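Local coordinates for enoyl-CoA hydratase/isomerase family protein (PDB 3OT6) that probably acts on acyl-CoA thioesters as a hydratase or isomerase of the crotonase-like family, its exact reaction being unassigned, at residues S9-D13 with Q43-A49; I34-N38 with L86-M90; A76-A81 with R228-L232; P96-P102 with A116-V122. The contacts are given in a common frame with arbitrary orientation. Residues are numbered along the deposited sequence.

The four contacts run from the edge of the main sheet through the core to the C-terminus. Interaction 4 is buried and joins two parallel strands by backbone hydrogen bonds. Interaction 2, also buried, packs helix 31-46 beside helix 73-91 with apolar side chains and one arginine. Interaction 1 is partly buried. It ties edge strand 8-13 to the end of helix 31-46, and its Glu45 forms a salt bridge with Arg89 of interaction 2. Interaction 3 is partly buried too, and rests on van der Waals packing against helix 73-91. Ile34 of interaction 2 touches Leu79 of interaction 3, and Met90 of interaction 2 packs on Ile97 and Val99 of interaction 4.

Interaction 1 (S9-D13 with Q43-A49); sequences SYHLD and QAEKDRA
Residues 9-13 form an extended edge strand. Residues 43-46 are the last turn of a helix, and 47-49 lead out of it. The nearest CA pairs are Tyr10-Gln43 at 8.3 Å and Leu12-Ala49 at 7.8 Å. Tyr10 and Leu12 both point toward the helix end.

Polar contacts centre on Asp47 (chi1 m). Tyr10 (chi1 t) donates from OH to Asp47 OD2 at 2.7 Å. Gln43 NE2 donates to the same Asp47 OD2 at 3.2 Å, so one carboxylate oxygen accepts two hydrogen bonds.

The aromatic contact is a CH-pi interaction. Gln43 CG sits over one face of the Tyr10 ring, 3.6 Å from its centroid.

There are two apolar contacts. Tyr10 CE1 lies 3.9 Å from Ala44 CB. Leu12 (chi1 t, chi2 p) places CD1 3.9 Å from Ala49 CB.

The helix ends in a Schellman motif. Ala49 N hydrogen-bonds to Ala44 O at 3.1 Å, and Arg48 N to Glu45 O at 3.0 Å. Arg48 is the C-prime residue, with phi 47°. The chain then enters strand 50-54. Here the Schellman-capped helix end packs against the edge strand of the mixed sheet in a crotonase-like fold.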
loop_
_atom_site.group_PDB
_atom_site.type_symbol
_atom_site.label_atom_id
_atom_site.label_comp_id
_atom_site.label_asym_id
_atom_site.label_seq_id
_atom_site.Cartn_x
_atom_site.Cartn_y
_atom_site.Cartn_z
ATOM N N SER A 9 -0.167 -14.930 -0.450
ATOM C CA SER A 9 0.447 -15.990 -1.276
ATOM C C SER A 9 1.583 -15.417 -2.162
ATOM O O SER A 9 1.522 -14.251 -2.608
ATOM C CB SER A 9 -0.585 -16.673 -2.141
ATOM O OG SER A 9 -1.039 -15.719 -3.088
ATOM N N TYR A 10 2.630 -16.200 -2.408
ATOM C CA TYR A 10 3.700 -15.732 -3.275
ATOM C C TYR A 10 3.777 -16.563 -4.545
ATOM O O TYR A 10 4.039 -17.735 -4.517
ATOM C CB TYR A 10 5.011 -15.808 -2.515
ATOM C CG TYR A 10 6.228 -15.301 -3.252
ATOM C CD1 TYR A 10 6.668 -13.985 -3.087
ATOM C CD2 TYR A 10 6.978 -16.149 -4.077
ATOM C CE1 TYR A 10 7.792 -13.512 -3.757
ATOM C CE2 TYR A 10 8.106 -15.680 -4.747
ATOM C CZ TYR A 10 8.495 -14.364 -4.586
ATOM O OH TYR A 10 9.598 -13.897 -5.225
ATOM N N HIS A 11 3.618 -15.965 -5.690
ATOM C CA HIS A 11 3.914 -16.754 -6.867
ATOM C C HIS A 11 4.861 -16.018 -7.821
ATOM O O HIS A 11 4.591 -14.917 -8.190
ATOM C CB HIS A 11 2.609 -17.268 -7.525
ATOM C CG HIS A 11 2.599 -17.156 -9.025
ATOM N ND1 HIS A 11 2.902 -18.222 -9.861
ATOM C CD2 HIS A 11 2.331 -16.094 -9.846
ATOM C CE1 HIS A 11 2.822 -17.815 -11.125
ATOM N NE2 HIS A 11 2.476 -16.531 -11.144
ATOM N N LEU A 12 5.963 -16.654 -8.226
ATOM C CA LEU A 12 6.923 -16.065 -9.206
ATOM C C LEU A 12 6.737 -16.620 -10.652
ATOM O O LEU A 12 6.682 -17.821 -10.883
ATOM C CB LEU A 12 8.343 -16.250 -8.685
ATOM C CG LEU A 12 9.534 -15.938 -9.595
ATOM C CD1 LEU A 12 9.653 -14.467 -9.836
ATOM C CD2 LEU A 12 10.856 -16.560 -9.025
ATOM N N ASP A 13 6.573 -15.753 -11.626
ATOM C CA ASP A 13 6.409 -16.197 -12.957
ATOM C C ASP A 13 7.043 -15.152 -13.821
ATOM O O ASP A 13 6.647 -14.007 -13.752
ATOM C CB ASP A 13 4.941 -16.339 -13.341
ATOM C CG ASP A 13 4.764 -17.216 -14.622
ATOM O OD1 ASP A 13 4.942 -18.483 -14.521
ATOM O OD2 ASP A 13 4.495 -16.658 -15.732
ATOM N N GLN A 43 11.391 -12.797 -0.037
ATOM C CA GLN A 43 11.507 -13.789 -1.048
ATOM C C GLN A 43 11.648 -13.057 -2.362
ATOM O O GLN A 43 12.507 -13.420 -3.178
ATOM C CB GLN A 43 10.269 -14.692 -1.043
ATOM C CG GLN A 43 10.357 -15.828 -2.068
ATOM C CD GLN A 43 11.630 -16.698 -1.883
ATOM O OE1 GLN A 43 12.008 -17.054 -0.770
ATOM N NE2 GLN A 43 12.298 -16.996 -2.987
ATOM N N ALA A 44 10.835 -11.998 -2.559
ATOM C CA ALA A 44 10.853 -11.183 -3.782
ATOM C C ALA A 44 12.208 -10.522 -3.982
ATOM O O ALA A 44 12.623 -10.354 -5.105
ATOM C CB ALA A 44 9.728 -10.131 -3.769
ATOM N N GLU A 45 12.898 -10.160 -2.904
ATOM C CA GLU A 45 14.205 -9.549 -3.022
ATOM C C GLU A 45 15.139 -10.621 -3.513
ATOM O O GLU A 45 15.982 -10.380 -4.358
ATOM C CB GLU A 45 14.754 -9.051 -1.680
ATOM C CG GLU A 45 14.102 -7.819 -1.124
ATOM C CD GLU A 45 14.850 -7.211 0.078
ATOM O OE1 GLU A 45 16.067 -6.982 -0.029
ATOM O OE2 GLU A 45 14.214 -6.924 1.113
ATOM N N LYS A 46 14.996 -11.814 -2.943
ATOM C CA LYS A 46 15.913 -12.875 -3.249
ATOM C C LYS A 46 15.734 -13.322 -4.742
ATOM O O LYS A 46 16.748 -13.603 -5.421
ATOM C CB LYS A 46 15.887 -13.958 -2.155
ATOM C CG LYS A 46 16.433 -15.347 -2.565
ATOM C CD LYS A 46 16.349 -16.374 -1.348
ATOM C CE LYS A 46 16.804 -17.865 -1.758
ATOM N NZ LYS A 46 16.049 -18.462 -2.981
ATOM N N ASP A 47 14.516 -13.243 -5.279
ATOM C CA ASP A 47 14.270 -13.541 -6.707
ATOM C C ASP A 47 14.424 -12.333 -7.608
ATOM O O ASP A 47 14.125 -12.406 -8.791
ATOM C CB ASP A 47 12.872 -14.121 -6.959
ATOM C CG ASP A 47 12.646 -15.423 -6.224
ATOM O OD1 ASP A 47 13.618 -16.191 -6.022
ATOM O OD2 ASP A 47 11.495 -15.687 -5.819
ATOM N N ARG A 48 14.900 -11.220 -7.057
ATOM C CA ARG A 48 15.097 -9.975 -7.832
ATOM C C ARG A 48 13.919 -9.608 -8.696
ATOM O O ARG A 48 14.112 -9.097 -9.801
ATOM C CB ARG A 48 16.342 -10.014 -8.705
ATOM C CG ARG A 48 17.525 -10.722 -8.065
ATOM C CD ARG A 48 18.742 -10.502 -8.965
ATOM N NE ARG A 48 19.605 -9.558 -8.287
ATOM C CZ ARG A 48 19.884 -8.335 -8.714
ATOM N NH1 ARG A 48 19.438 -7.859 -9.879
ATOM N NH2 ARG A 48 20.632 -7.588 -7.928
ATOM N N ALA A 49 12.707 -9.800 -8.182
ATOM C CA ALA A 49 11.551 -9.737 -9.057
ATOM C C ALA A 49 10.860 -8.355 -9.066
ATOM O O ALA A 49 10.843 -7.662 -8.044
ATOM C CB ALA A 49 10.548 -10.856 -8.655
#

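Interaction 2 (I34-N38 with L86-M90); sequences IIAFN and LARRM
Leu86 (chi1 t, chi2 p) points toward helix 31-46 and fits between Ile34, Phe37 and Asn38. Its CD2 is 3.9 Å from Phe37 CB, and its CD1 is 3.9 Å from Asn38 OD1. Leu86 CB lies 4.3 Å from Ile34 CG2, with Ile34 in the m rotamer.

Both segments are helical throughout. Their axes come within 11.3 Å and run nearly parallel, with a signed crossing angle of 19°. The nearest CA pair is Ile34-Leu86 at 7.2 Å. The axes are far apart, so side chains rather than backbones fill the gap. Within each segment a backbone hydrogen bond holds the turn: Asn38 N to Ile34 O at 2.8 Å, and Met90 N to Leu86 O at 2.9 Å.

This is the packing of two helices that precede parallel strands of the main sheet, 50-54 and 97-100, in the crotonase-like fold. Val8 of the edge strand lies against Ala36 and Phe37.

One turn on from Leu86 the contact becomes polar. Arg89 is extended, with chi1 to chi3 all t, and reaches the neighbouring helix. Its NH1 donates to Asn38 O at 3.0 Å and to Asn38 OD1 at 3.1 Å. Asn38 takes chi1 m, which brings OD1 to the guanidinium. Arg89 NH2 makes salt bridges to Asp42 and Glu45, further along the same helix.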
loop_
_atom_site.group_PDB
_atom_site.type_symbol
_atom_site.label_atom_id
_atom_site.label_comp_id
_atom_site.label_asym_id
_atom_site.label_seq_id
_atom_site.Cartn_x
_atom_site.Cartn_y
_atom_site.Cartn_z
ATOM N N ILE A 34 1.137 -8.560 8.189
ATOM C CA ILE A 34 2.365 -7.807 7.981
ATOM C C ILE A 34 3.596 -8.722 7.979
ATOM O O ILE A 34 4.528 -8.524 7.202
ATOM C CB ILE A 34 2.493 -6.670 9.022
ATOM C CG1 ILE A 34 1.340 -5.673 8.801
ATOM C CG2 ILE A 34 3.861 -5.996 8.929
ATOM C CD1 ILE A 34 1.160 -4.724 9.918
ATOM N N ILE A 35 3.582 -9.710 8.878
ATOM C CA ILE A 35 4.594 -10.719 8.934
ATOM C C ILE A 35 4.607 -11.507 7.595
ATOM O O ILE A 35 5.666 -11.724 6.980
ATOM C CB ILE A 35 4.357 -11.650 10.093
ATOM C CG1 ILE A 35 4.633 -10.909 11.420
ATOM C CG2 ILE A 35 5.329 -12.810 9.969
ATOM C CD1 ILE A 35 4.231 -11.672 12.638
ATOM N N ALA A 36 3.437 -11.902 7.130
ATOM C CA ALA A 36 3.350 -12.581 5.848
ATOM C C ALA A 36 3.974 -11.704 4.807
ATOM O O ALA A 36 4.781 -12.209 4.041
ATOM C CB ALA A 36 1.898 -12.922 5.484
ATOM N N PHE A 37 3.626 -10.398 4.777
ATOM C CA PHE A 37 4.116 -9.440 3.752
ATOM C C PHE A 37 5.625 -9.311 3.798
ATOM O O PHE A 37 6.267 -9.347 2.775
ATOM C CB PHE A 37 3.495 -8.025 3.933
ATOM C CG PHE A 37 2.426 -7.713 2.965
ATOM C CD1 PHE A 37 1.124 -7.468 3.411
ATOM C CD2 PHE A 37 2.706 -7.664 1.591
ATOM C CE1 PHE A 37 0.098 -7.216 2.501
ATOM C CE2 PHE A 37 1.719 -7.424 0.676
ATOM C CZ PHE A 37 0.383 -7.205 1.122
ATOM N N ASN A 38 6.199 -9.140 4.983
ATOM C CA ASN A 38 7.631 -9.092 5.102
ATOM C C ASN A 38 8.320 -10.372 4.579
ATOM O O ASN A 38 9.402 -10.269 3.942
ATOM C CB ASN A 38 8.032 -8.792 6.531
ATOM C CG ASN A 38 7.752 -7.330 6.903
ATOM O OD1 ASN A 38 8.212 -6.404 6.208
ATOM N ND2 ASN A 38 6.986 -7.113 7.984
ATOM N N LEU A 86 6.297 -1.280 7.307
ATOM C CA LEU A 86 6.071 -1.986 6.046
ATOM C C LEU A 86 5.908 -0.980 4.923
ATOM O O LEU A 86 6.443 -1.203 3.827
ATOM C CB LEU A 86 4.872 -2.969 6.093
ATOM C CG LEU A 86 4.382 -3.554 4.763
ATOM C CD1 LEU A 86 5.449 -4.535 4.155
ATOM C CD2 LEU A 86 3.034 -4.287 4.863
ATOM N N ALA A 87 5.188 0.126 5.150
ATOM C CA ALA A 87 5.085 1.152 4.088
ATOM C C ALA A 87 6.506 1.699 3.734
ATOM O O ALA A 87 6.848 1.892 2.566
ATOM C CB ALA A 87 4.105 2.336 4.480
ATOM N N ARG A 88 7.294 1.998 4.738
ATOM C CA ARG A 88 8.635 2.469 4.534
ATOM C C ARG A 88 9.477 1.384 3.794
ATOM O O ARG A 88 10.319 1.685 2.966
ATOM C CB ARG A 88 9.247 2.813 5.890
ATOM C CG ARG A 88 10.468 3.666 5.771
ATOM C CD ARG A 88 11.581 2.982 6.456
ATOM N NE ARG A 88 12.775 3.791 6.602
ATOM C CZ ARG A 88 13.887 3.560 5.912
ATOM N NH1 ARG A 88 13.915 2.541 5.054
ATOM N NH2 ARG A 88 14.944 4.340 6.076
ATOM N N ARG A 89 9.223 0.115 4.044
ATOM C CA ARG A 89 10.059 -0.887 3.420
ATOM C C ARG A 89 9.671 -0.957 1.970
ATOM O O ARG A 89 10.525 -1.047 1.121
ATOM C CB ARG A 89 9.911 -2.255 4.089
ATOM C CG ARG A 89 10.533 -3.347 3.287
ATOM C CD ARG A 89 10.278 -4.712 3.871
ATOM N NE ARG A 89 11.119 -5.665 3.167
ATOM C CZ ARG A 89 11.172 -6.949 3.432
ATOM N NH1 ARG A 89 10.427 -7.469 4.386
ATOM N NH2 ARG A 89 11.992 -7.696 2.749
HETATM N N MSE A 90 8.379 -0.839 1.677
HETATM C CA MSE A 90 7.930 -0.906 0.297
HETATM C C MSE A 90 8.483 0.227 -0.517
HETATM O O MSE A 90 8.795 0.061 -1.689
HETATM C CB MSE A 90 6.402 -0.906 0.202
HETATM C CG MSE A 90 5.781 -2.201 0.635
HETATM SE SE MSE A 90 3.824 -2.138 0.861
HETATM C CE MSE A 90 3.194 -1.922 -0.999
#

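Interaction 3 (A76-A81 with R228-L232); sequences AINLVA and RQHML
Residues 76-81 are helical, part of helix 73-91. Residues 228-232 carry the end of the last long helix and the C-terminus of the chain. The nearest CA pair is Ile77-Arg228 at 5.7 Å.

Arg228 comes first. Its CA-to-CB bond points sideways, but the guanidinium reaches Ala81. NH1 of Arg228 is 3.5 Å from Ala81 CB, which lies over one face of the group. The charge is met by Glu225 in the same helix. Arg228 CG also lies 3.9 Å from Ile77 CG2, and Arg228 O is 3.6 Å from Ile77 CD1. Ile77 is in the mt rotamer.

Gln229 and His230 point away. Met231, a selenomethionine, turns back toward the helix with chi1 p and chi2 t. Its CE packs 3.5 Å from Val80 CG2 and 4.0 Å from Ile77 CA, and lies 3.4 Å from the backbone Ala76 O.

Leu232 ends the chain. Its CD2 lies 3.8 Å from Ile77 CG1 and 4.5 Å from Ala76 CB. It bears the terminal carboxylate.

Met69 of helix 66-71 also touches Ala76 and Val80. A bound methylpentanediol, probably from the crystallisation liquor, lies about 4 Å from the side chain of Val80. The arrangement is apolar packing of the C-terminal end of the chain on helix 73-91 of the crotonase-like fold.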
loop_
_atom_site.group_PDB
_atom_site.type_symbol
_atom_site.label_atom_id
_atom_site.label_comp_id
_atom_site.label_asym_id
_atom_site.label_seq_id
_atom_site.Cartn_x
_atom_site.Cartn_y
_atom_site.Cartn_z
ATOM N N ALA A 76 -2.539 -1.591 19.358
ATOM C CA ALA A 76 -2.768 -0.585 18.335
ATOM C C ALA A 76 -1.446 0.062 17.974
ATOM O O ALA A 76 -1.149 0.257 16.805
ATOM C CB ALA A 76 -3.734 0.439 18.832
ATOM N N ILE A 77 -0.636 0.369 18.971
ATOM C CA ILE A 77 0.604 1.067 18.746
ATOM C C ILE A 77 1.594 0.193 17.953
ATOM O O ILE A 77 2.300 0.715 17.055
ATOM C CB ILE A 77 1.214 1.521 20.052
ATOM C CG1 ILE A 77 0.449 2.741 20.584
ATOM C CG2 ILE A 77 2.736 1.823 19.905
ATOM C CD1 ILE A 77 0.890 3.171 22.019
ATOM N N ASN A 78 1.601 -1.108 18.238
ATOM C CA ASN A 78 2.560 -1.978 17.653
ATOM C C ASN A 78 2.076 -2.315 16.244
ATOM O O ASN A 78 2.886 -2.433 15.299
ATOM C CB ASN A 78 2.793 -3.250 18.502
ATOM C CG ASN A 78 3.428 -4.377 17.667
ATOM O OD1 ASN A 78 2.711 -5.295 17.132
ATOM N ND2 ASN A 78 4.780 -4.276 17.458
ATOM N N LEU A 79 0.758 -2.410 16.088
ATOM C CA LEU A 79 0.205 -2.686 14.794
ATOM C C LEU A 79 0.506 -1.525 13.815
ATOM O O LEU A 79 0.935 -1.761 12.676
ATOM C CB LEU A 79 -1.304 -3.027 14.841
ATOM C CG LEU A 79 -2.030 -3.303 13.497
ATOM C CD1 LEU A 79 -1.444 -4.472 12.710
ATOM C CD2 LEU A 79 -3.541 -3.555 13.647
ATOM N N VAL A 80 0.300 -0.284 14.249
ATOM C CA VAL A 80 0.471 0.806 13.317
ATOM C C VAL A 80 1.936 0.978 13.061
ATOM O O VAL A 80 2.323 1.288 11.929
ATOM C CB VAL A 80 -0.167 2.108 13.837
ATOM C CG1 VAL A 80 0.429 3.415 13.089
ATOM C CG2 VAL A 80 -1.666 1.942 13.821
ATOM N N ALA A 81 2.773 0.782 14.076
ATOM C CA ALA A 81 4.249 0.876 13.838
ATOM C C ALA A 81 4.736 -0.150 12.792
ATOM O O ALA A 81 5.600 0.170 11.913
ATOM C CB ALA A 81 5.067 0.777 15.151
ATOM N N ARG A 228 4.292 6.057 17.759
ATOM C CA ARG A 228 4.446 5.232 18.966
ATOM C C ARG A 228 4.197 6.019 20.240
ATOM O O ARG A 228 3.328 5.679 21.030
ATOM C CB ARG A 228 5.855 4.682 19.050
ATOM C CG ARG A 228 6.000 3.326 18.501
ATOM C CD ARG A 228 7.302 2.672 19.008
ATOM N NE ARG A 228 7.993 1.990 17.900
ATOM C CZ ARG A 228 7.736 0.734 17.506
ATOM N NH1 ARG A 228 6.796 0.004 18.150
ATOM N NH2 ARG A 228 8.413 0.209 16.463
ATOM N N GLN A 229 4.996 7.048 20.446
ATOM C CA GLN A 229 4.873 7.887 21.633
ATOM C C GLN A 229 3.524 8.640 21.706
ATOM O O GLN A 229 2.889 8.639 22.745
ATOM C CB GLN A 229 6.050 8.875 21.715
ATOM C CG GLN A 229 7.477 8.225 21.583
ATOM C CD GLN A 229 8.599 9.280 21.299
ATOM O OE1 GLN A 229 8.641 10.339 21.948
ATOM N NE2 GLN A 229 9.508 8.983 20.331
ATOM N N HIS A 230 3.071 9.262 20.616
ATOM C CA HIS A 230 1.921 10.178 20.703
ATOM C C HIS A 230 0.674 10.002 19.825
ATOM O O HIS A 230 -0.171 10.854 19.851
ATOM C CB HIS A 230 2.387 11.639 20.654
ATOM C CG HIS A 230 3.308 12.001 21.783
ATOM N ND1 HIS A 230 2.911 11.962 23.110
ATOM C CD2 HIS A 230 4.615 12.376 21.787
ATOM C CE1 HIS A 230 3.934 12.314 23.877
ATOM N NE2 HIS A 230 4.980 12.566 23.099
HETATM N N MSE A 231 0.532 8.920 19.076
HETATM C CA MSE A 231 -0.600 8.822 18.177
HETATM C C MSE A 231 -1.894 8.699 18.931
HETATM O O MSE A 231 -2.932 9.077 18.440
HETATM C CB MSE A 231 -0.482 7.631 17.215
HETATM C CG MSE A 231 -0.757 6.240 17.811
HETATM SE SE MSE A 231 -0.542 4.949 16.393
HETATM C CE MSE A 231 -1.869 3.626 16.878
ATOM N N LEU A 232 -1.832 8.090 20.104
ATOM C CA LEU A 232 -3.050 7.839 20.875
ATOM C C LEU A 232 -3.238 8.990 21.914
ATOM O O LEU A 232 -4.384 9.452 22.161
ATOM C CB LEU A 232 -2.948 6.465 21.533
ATOM C CG LEU A 232 -3.694 5.240 20.992
ATOM C CD1 LEU A 232 -3.912 5.228 19.500
ATOM C CD2 LEU A 232 -2.990 3.972 21.485
ATOM O OXT LEU A 232 -2.212 9.465 22.491
#

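Interaction 4 (P96-P102 with A116-V122); sequences PIIVACP and ADYRIGV
Val99 (chi1 t) sets CG2 3.4 Å from Ala116 CB, and Ile97 CG2 lies 4.3 Å from the same Ala116 CB. Val99 and Arg119 share one face of the sheet, where Leu113 of helix 108-113 covers Val99. Ile98, Ala100, Tyr118 and Ile120 share the other. There Ile98 CG1 is 4.3 Å from Tyr118 CB, and helix 186-197 covers Tyr118 and Ile120.

The strands 97-100 and 118-122 are parallel, with axes 4.7 Å apart and 13° between them. Ile98 pairs with Tyr118, Val99 with Arg119 and Ala100 with Ile120, each at a CA-CA distance of 4.8 Å. Helix 108-113 lies in the connection between these adjacent strands of the mixed main sheet in the crotonase-like fold.

Backbone hydrogen bonds run Val99 N to Tyr118 O at 2.8 Å, Ile120 N to Val99 O at 2.7 Å and Cys101 N to Ile120 O at 2.6 Å. At the start, Ile97 O accepts from Asp117 N at 2.7 Å and Tyr118 N at 3.2 Å.

Asp117 (chi1 m) closes this end: Ile97 N donates to its OD2 at 2.8 Å. Its carboxylate also meets Lys209 and Arg213. Arg119 leads away to a salt bridge with Asp178.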
loop_
_atom_site.group_PDB
_atom_site.type_symbol
_atom_site.label_atom_id
_atom_site.label_comp_id
_atom_site.label_asym_id
_atom_site.label_seq_id
_atom_site.Cartn_x
_atom_site.Cartn_y
_atom_site.Cartn_z
ATOM N N PRO A 96 10.945 -2.636 -8.471
ATOM C CA PRO A 96 9.713 -1.910 -8.590
ATOM C C PRO A 96 8.552 -2.645 -7.908
ATOM O O PRO A 96 8.445 -3.864 -8.034
ATOM C CB PRO A 96 9.515 -1.837 -10.122
ATOM C CG PRO A 96 10.969 -1.818 -10.679
ATOM C CD PRO A 96 11.556 -2.895 -9.799
ATOM N N ILE A 97 7.714 -1.919 -7.167
ATOM C CA ILE A 97 6.469 -2.458 -6.653
ATOM C C ILE A 97 5.237 -1.859 -7.366
ATOM O O ILE A 97 5.037 -0.613 -7.409
ATOM C CB ILE A 97 6.371 -2.308 -5.142
ATOM C CG1 ILE A 97 7.568 -2.992 -4.474
ATOM C CG2 ILE A 97 5.071 -2.987 -4.615
ATOM C CD1 ILE A 97 7.566 -2.884 -2.952
ATOM N N ILE A 98 4.446 -2.760 -7.966
ATOM C CA ILE A 98 3.171 -2.439 -8.585
ATOM C C ILE A 98 2.097 -2.837 -7.605
ATOM O O ILE A 98 2.147 -3.917 -6.980
ATOM C CB ILE A 98 2.974 -3.201 -9.901
ATOM C CG1 ILE A 98 4.140 -2.938 -10.848
ATOM C CG2 ILE A 98 1.695 -2.787 -10.609
ATOM C CD1 ILE A 98 4.108 -3.834 -12.193
ATOM N N VAL A 99 1.145 -1.949 -7.400
ATOM C CA VAL A 99 -0.034 -2.337 -6.621
ATOM C C VAL A 99 -1.164 -2.358 -7.611
ATOM O O VAL A 99 -1.408 -1.348 -8.341
ATOM C CB VAL A 99 -0.334 -1.384 -5.415
ATOM C CG1 VAL A 99 -1.662 -1.795 -4.716
ATOM C CG2 VAL A 99 0.822 -1.441 -4.445
ATOM N N ALA A 100 -1.799 -3.518 -7.676
ATOM C CA ALA A 100 -2.887 -3.773 -8.599
ATOM C C ALA A 100 -4.141 -3.874 -7.746
ATOM O O ALA A 100 -4.394 -4.936 -7.110
ATOM C CB ALA A 100 -2.650 -5.077 -9.340
ATOM N N CYS A 101 -4.947 -2.818 -7.729
ATOM C CA CYS A 101 -6.017 -2.771 -6.765
ATOM C C CYS A 101 -7.307 -3.317 -7.383
ATOM O O CYS A 101 -7.810 -2.723 -8.325
ATOM C CB CYS A 101 -6.171 -1.343 -6.226
ATOM S SG CYS A 101 -7.751 -1.059 -5.450
ATOM N N PRO A 102 -7.829 -4.472 -6.879
ATOM C CA PRO A 102 -8.991 -5.071 -7.584
ATOM C C PRO A 102 -10.392 -4.518 -7.206
ATOM O O PRO A 102 -11.395 -5.048 -7.662
ATOM C CB PRO A 102 -8.848 -6.590 -7.324
ATOM C CG PRO A 102 -7.871 -6.752 -6.225
ATOM C CD PRO A 102 -7.359 -5.365 -5.802
ATOM N N ALA A 116 4.091 2.534 -3.233
ATOM C CA ALA A 116 4.484 1.655 -4.313
ATOM C C ALA A 116 5.046 2.524 -5.452
ATOM O O ALA A 116 4.975 3.780 -5.420
ATOM C CB ALA A 116 3.228 0.886 -4.819
ATOM N N ASP A 117 5.493 1.849 -6.504
ATOM C CA ASP A 117 6.123 2.523 -7.637
ATOM C C ASP A 117 5.176 2.839 -8.778
ATOM O O ASP A 117 5.419 3.788 -9.508
ATOM C CB ASP A 117 7.318 1.731 -8.072
ATOM C CG ASP A 117 8.362 1.719 -6.981
ATOM O OD1 ASP A 117 8.856 2.862 -6.673
ATOM O OD2 ASP A 117 8.614 0.616 -6.397
ATOM N N TYR A 118 4.107 2.048 -8.889
ATOM C CA TYR A 118 3.125 2.163 -9.933
ATOM C C TYR A 118 1.817 1.577 -9.336
ATOM O O TYR A 118 1.851 0.513 -8.641
ATOM C CB TYR A 118 3.545 1.350 -11.225
ATOM C CG TYR A 118 2.730 1.829 -12.412
ATOM C CD1 TYR A 118 3.209 2.857 -13.221
ATOM C CD2 TYR A 118 1.444 1.361 -12.637
ATOM C CE1 TYR A 118 2.451 3.384 -14.269
ATOM C CE2 TYR A 118 0.634 1.885 -13.716
ATOM C CZ TYR A 118 1.155 2.903 -14.506
ATOM O OH TYR A 118 0.445 3.484 -15.528
ATOM N N ARG A 119 0.671 2.199 -9.623
ATOM C CA ARG A 119 -0.595 1.737 -9.012
ATOM C C ARG A 119 -1.654 1.622 -10.046
ATOM O O ARG A 119 -1.876 2.550 -10.783
ATOM C CB ARG A 119 -1.078 2.706 -7.921
ATOM C CG ARG A 119 -0.218 2.731 -6.648
ATOM C CD ARG A 119 0.969 3.690 -6.712
ATOM N NE ARG A 119 0.652 4.877 -7.517
ATOM C CZ ARG A 119 0.106 6.003 -7.030
ATOM N NH1 ARG A 119 -0.116 6.145 -5.710
ATOM N NH2 ARG A 119 -0.204 7.004 -7.872
ATOM N N ILE A 120 -2.361 0.511 -10.080
ATOM C CA ILE A 120 -3.447 0.313 -11.070
ATOM C C ILE A 120 -4.701 -0.090 -10.371
ATOM O O ILE A 120 -4.686 -0.999 -9.507
ATOM C CB ILE A 120 -3.120 -0.819 -12.090
ATOM C CG1 ILE A 120 -1.750 -0.561 -12.717
ATOM C CG2 ILE A 120 -4.220 -0.894 -13.185
ATOM C CD1 ILE A 120 -1.308 -1.661 -13.756
ATOM N N GLY A 121 -5.788 0.569 -10.711
ATOM C CA GLY A 121 -7.064 0.229 -10.077
ATOM C C GLY A 121 -8.068 -0.236 -11.113
ATOM O O GLY A 121 -7.771 -0.219 -12.293
ATOM N N VAL A 122 -9.257 -0.638 -10.682
ATOM C CA VAL A 122 -10.283 -1.153 -11.631
ATOM C C VAL A 122 -11.514 -0.282 -11.559
ATOM O O VAL A 122 -11.885 0.157 -10.460
ATOM C CB VAL A 122 -10.607 -2.685 -11.427
ATOM C CG1 VAL A 122 -9.379 -3.488 -11.741
ATOM C CG2 VAL A 122 -11.025 -2.978 -10.011
#